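PDB 4L8E: glutathione S-transferase enzyme with thioredoxin-like domain, which binds glutathione in a glutathione S-transferase fold and probably transfers it to electrophilic substrates, though its own substrate is not established. Local coordinates for residues A[123-131]-A[181-192]. Numbering follows the deposited sequence.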
# COMPACT_ATOMS: atom_id res chain seq x y z
N GLU A 123 -1.60 -13.88 -5.85
CA GLU A 123 -1.94 -14.09 -4.45
C GLU A 123 -0.90 -13.47 -3.53
O GLU A 123 -1.24 -12.79 -2.55
CB GLU A 123 -2.13 -15.58 -4.15
CG GLU A 123 -2.58 -15.87 -2.74
CD GLU A 123 -4.06 -15.60 -2.47
OE1 GLU A 123 -4.84 -15.33 -3.43
OE2 GLU A 123 -4.44 -15.66 -1.27
N GLN A 124 0.38 -13.67 -3.84
CA GLN A 124 1.45 -13.03 -3.07
C GLN A 124 1.35 -11.52 -3.09
O GLN A 124 1.49 -10.88 -2.07
CB GLN A 124 2.81 -13.50 -3.60
CG GLN A 124 3.02 -14.95 -3.34
CD GLN A 124 4.17 -15.54 -4.10
OE1 GLN A 124 4.63 -14.97 -5.09
NE2 GLN A 124 4.63 -16.71 -3.67
N LEU A 125 1.07 -10.95 -4.26
CA LEU A 125 1.04 -9.50 -4.39
C LEU A 125 -0.19 -8.92 -3.67
O LEU A 125 -0.12 -7.84 -3.09
CB LEU A 125 1.06 -9.10 -5.86
CG LEU A 125 2.40 -9.32 -6.57
CD1 LEU A 125 2.23 -9.13 -8.05
CD2 LEU A 125 3.46 -8.35 -6.00
N GLN A 126 -1.31 -9.63 -3.71
CA GLN A 126 -2.49 -9.18 -2.99
C GLN A 126 -2.14 -8.97 -1.52
O GLN A 126 -2.51 -7.97 -0.90
CB GLN A 126 -3.58 -10.24 -3.16
CG GLN A 126 -4.72 -10.22 -2.24
CD GLN A 126 -5.55 -11.47 -2.47
OE1 GLN A 126 -5.27 -12.55 -1.94
NE2 GLN A 126 -6.51 -11.35 -3.34
N TRP A 127 -1.43 -9.92 -0.95
CA TRP A 127 -1.07 -9.84 0.47
C TRP A 127 0.02 -8.81 0.75
O TRP A 127 0.02 -8.20 1.81
CB TRP A 127 -0.74 -11.25 1.02
CG TRP A 127 -1.96 -12.07 1.16
CD1 TRP A 127 -2.35 -13.10 0.38
CD2 TRP A 127 -3.02 -11.90 2.14
NE1 TRP A 127 -3.57 -13.60 0.80
CE2 TRP A 127 -3.99 -12.87 1.88
CE3 TRP A 127 -3.20 -11.02 3.22
CZ2 TRP A 127 -5.15 -13.00 2.66
CZ3 TRP A 127 -4.35 -11.15 3.98
CH2 TRP A 127 -5.31 -12.13 3.70
N LEU A 128 0.97 -8.63 -0.18
CA LEU A 128 1.89 -7.49 -0.10
C LEU A 128 1.14 -6.16 -0.02
O LEU A 128 1.43 -5.31 0.84
CB LEU A 128 2.85 -7.50 -1.28
CG LEU A 128 3.82 -6.32 -1.38
CD1 LEU A 128 4.77 -6.29 -0.20
CD2 LEU A 128 4.59 -6.36 -2.68
N PHE A 129 0.23 -5.94 -0.96
CA PHE A 129 -0.57 -4.73 -0.93
C PHE A 129 -1.38 -4.60 0.37
O PHE A 129 -1.50 -3.49 0.93
CB PHE A 129 -1.48 -4.63 -2.18
CG PHE A 129 -0.78 -4.07 -3.39
CD1 PHE A 129 -0.71 -2.69 -3.57
CD2 PHE A 129 -0.21 -4.90 -4.35
CE1 PHE A 129 -0.07 -2.14 -4.69
CE2 PHE A 129 0.42 -4.37 -5.47
CZ PHE A 129 0.48 -2.98 -5.64
N TRP A 130 -1.93 -5.71 0.86
CA TRP A 130 -2.70 -5.70 2.10
C TRP A 130 -1.82 -5.21 3.25
O TRP A 130 -2.25 -4.38 4.08
CB TRP A 130 -3.25 -7.07 2.44
CG TRP A 130 -3.86 -7.21 3.80
CD1 TRP A 130 -5.12 -6.87 4.18
CD2 TRP A 130 -3.20 -7.69 4.98
NE1 TRP A 130 -5.31 -7.14 5.51
CE2 TRP A 130 -4.15 -7.67 6.02
CE3 TRP A 130 -1.94 -8.19 5.24
CZ2 TRP A 130 -3.85 -8.09 7.32
CZ3 TRP A 130 -1.64 -8.62 6.53
CH2 TRP A 130 -2.59 -8.57 7.55
N GLN A 131 -0.57 -5.66 3.25
CA GLN A 131 0.39 -5.21 4.29
C GLN A 131 0.67 -3.72 4.20
O GLN A 131 0.60 -3.02 5.21
CB GLN A 131 1.72 -5.99 4.22
CG GLN A 131 2.63 -5.73 5.40
CD GLN A 131 3.33 -4.39 5.34
OE1 GLN A 131 3.86 -4.02 4.30
NE2 GLN A 131 3.36 -3.66 6.47
N LEU A 181 1.94 -16.53 3.82
CA LEU A 181 0.85 -15.63 3.55
C LEU A 181 0.52 -15.67 2.07
O LEU A 181 1.33 -15.26 1.24
CB LEU A 181 1.21 -14.20 3.99
CG LEU A 181 0.04 -13.24 4.06
CD1 LEU A 181 -1.12 -13.80 4.87
CD2 LEU A 181 0.53 -11.88 4.62
N GLY A 182 -0.67 -16.15 1.73
CA GLY A 182 -0.97 -16.41 0.33
C GLY A 182 -0.00 -17.34 -0.44
O GLY A 182 0.26 -17.14 -1.63
N GLY A 183 0.52 -18.38 0.20
CA GLY A 183 1.21 -19.40 -0.56
C GLY A 183 1.93 -20.49 0.20
O GLY A 183 1.93 -20.53 1.43
N ASN A 184 2.57 -21.36 -0.57
CA ASN A 184 3.29 -22.50 -0.04
C ASN A 184 4.74 -22.19 0.29
O ASN A 184 5.43 -23.02 0.88
CB ASN A 184 3.28 -23.63 -1.08
CG ASN A 184 2.01 -24.43 -1.05
OD1 ASN A 184 1.30 -24.44 -0.04
ND2 ASN A 184 1.72 -25.11 -2.15
N GLU A 185 5.22 -21.01 -0.12
CA GLU A 185 6.62 -20.65 0.07
C GLU A 185 6.77 -19.24 0.65
O GLU A 185 5.95 -18.37 0.38
CB GLU A 185 7.38 -20.71 -1.26
CG GLU A 185 7.38 -22.08 -1.94
CD GLU A 185 8.11 -23.14 -1.14
OE1 GLU A 185 8.98 -22.78 -0.31
OE2 GLU A 185 7.82 -24.35 -1.33
N TYR A 186 7.82 -19.05 1.43
CA TYR A 186 8.19 -17.71 1.92
C TYR A 186 8.32 -16.75 0.73
O TYR A 186 9.00 -17.06 -0.25
CB TYR A 186 9.52 -17.80 2.66
CG TYR A 186 9.95 -16.60 3.51
CD1 TYR A 186 9.18 -16.17 4.55
CD2 TYR A 186 11.18 -15.96 3.30
CE1 TYR A 186 9.56 -15.10 5.36
CE2 TYR A 186 11.57 -14.87 4.11
CZ TYR A 186 10.77 -14.48 5.14
OH TYR A 186 11.12 -13.43 5.97
N SER A 187 7.66 -15.59 0.83
CA SER A 187 7.68 -14.61 -0.25
C SER A 187 7.79 -13.20 0.28
O SER A 187 7.76 -12.98 1.49
CB SER A 187 6.43 -14.73 -1.13
OG SER A 187 5.32 -14.03 -0.57
N ILE A 188 7.82 -12.24 -0.63
CA ILE A 188 7.88 -10.85 -0.22
C ILE A 188 6.64 -10.43 0.59
O ILE A 188 6.71 -9.47 1.34
CB ILE A 188 8.14 -9.87 -1.41
CG1 ILE A 188 7.09 -9.98 -2.48
CG2 ILE A 188 9.56 -10.07 -1.97
CD1 ILE A 188 7.30 -8.97 -3.60
N ALA A 189 5.54 -11.16 0.47
CA ALA A 189 4.36 -10.89 1.32
C ALA A 189 4.72 -11.14 2.79
O ALA A 189 4.43 -10.32 3.66
CB ALA A 189 3.19 -11.73 0.89
N ASP A 190 5.36 -12.26 3.06
CA ASP A 190 5.76 -12.59 4.43
C ASP A 190 6.83 -11.63 4.95
O ASP A 190 6.81 -11.21 6.12
CB ASP A 190 6.31 -14.01 4.48
CG ASP A 190 5.35 -15.03 3.96
OD1 ASP A 190 4.43 -15.46 4.73
OD2 ASP A 190 5.54 -15.44 2.79
N ILE A 191 7.79 -11.30 4.09
CA ILE A 191 8.86 -10.38 4.45
C ILE A 191 8.28 -9.01 4.82
O ILE A 191 8.76 -8.37 5.77
CB ILE A 191 9.89 -10.26 3.30
CG1 ILE A 191 10.64 -11.59 3.11
CG2 ILE A 191 10.78 -9.04 3.50
CD1 ILE A 191 11.42 -11.66 1.81
N ALA A 192 7.25 -8.58 4.11
CA ALA A 192 6.62 -7.30 4.41
C ALA A 192 5.89 -7.31 5.76
O ALA A 192 5.93 -6.31 6.51
CB ALA A 192 5.65 -6.91 3.30
O HOH W 1 3.93 -17.88 -1.01
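Ala189 sets its methyl on the backbone of helix 123-131, CB 3.5 Å from Gln124 O, where the CA atoms of Leu128 and Ala189 come within 4.4 Å. With Ala189 and Ala192 facing helix 123-131, the axes of 123-131 and 188-192 run nearly parallel, approaching to 8.3 Å at 17°. Leu128 forks over this seam: CD1 reaches Ala192 CB while CD2 meets the tip of Ile188. Beside it Leu181 crosses the Trp127 indole at about a right angle, CD1 over the six-membered ring, 4.0 Å from its centroid, in a CH-pi contact. Gly182 CA fits against Trp127 CD1 at 3.6 Å, an approach that suits a residue without a side chain, since a CB here would run into Trp127 CD1 and Glu123 CG. Glu123, CG anti to its backbone N (chi1 -176°) and bent at chi2, passes Gly182 and accepts Trp127 NE1-H; OE2 lies in the indole plane, helping fix the ring's rotation, while the N-H comes from above the carboxylate plane. No direct hydrogen bond joins the segments. The looser end lies at Gln124, whose extended chain runs alongside Ser187; NE2 donates to a water near the exposed Glu185, while OE1 accepts from Ser115 N. At the other end Gln131 OE1 accepts from Lys41, a glutathione-pocket residue. Ser187 OG caps Ala189 N, and Asp190 OD2 takes Ser187 N at 2.9 Å through its anti lone pair; OD1 holds Leu181 N and Trp216. This Ser187/Asp190 capping box starts helix 188-197, consistent with the N-capping box known in the all-helical C-terminal domain of glutathione transferases.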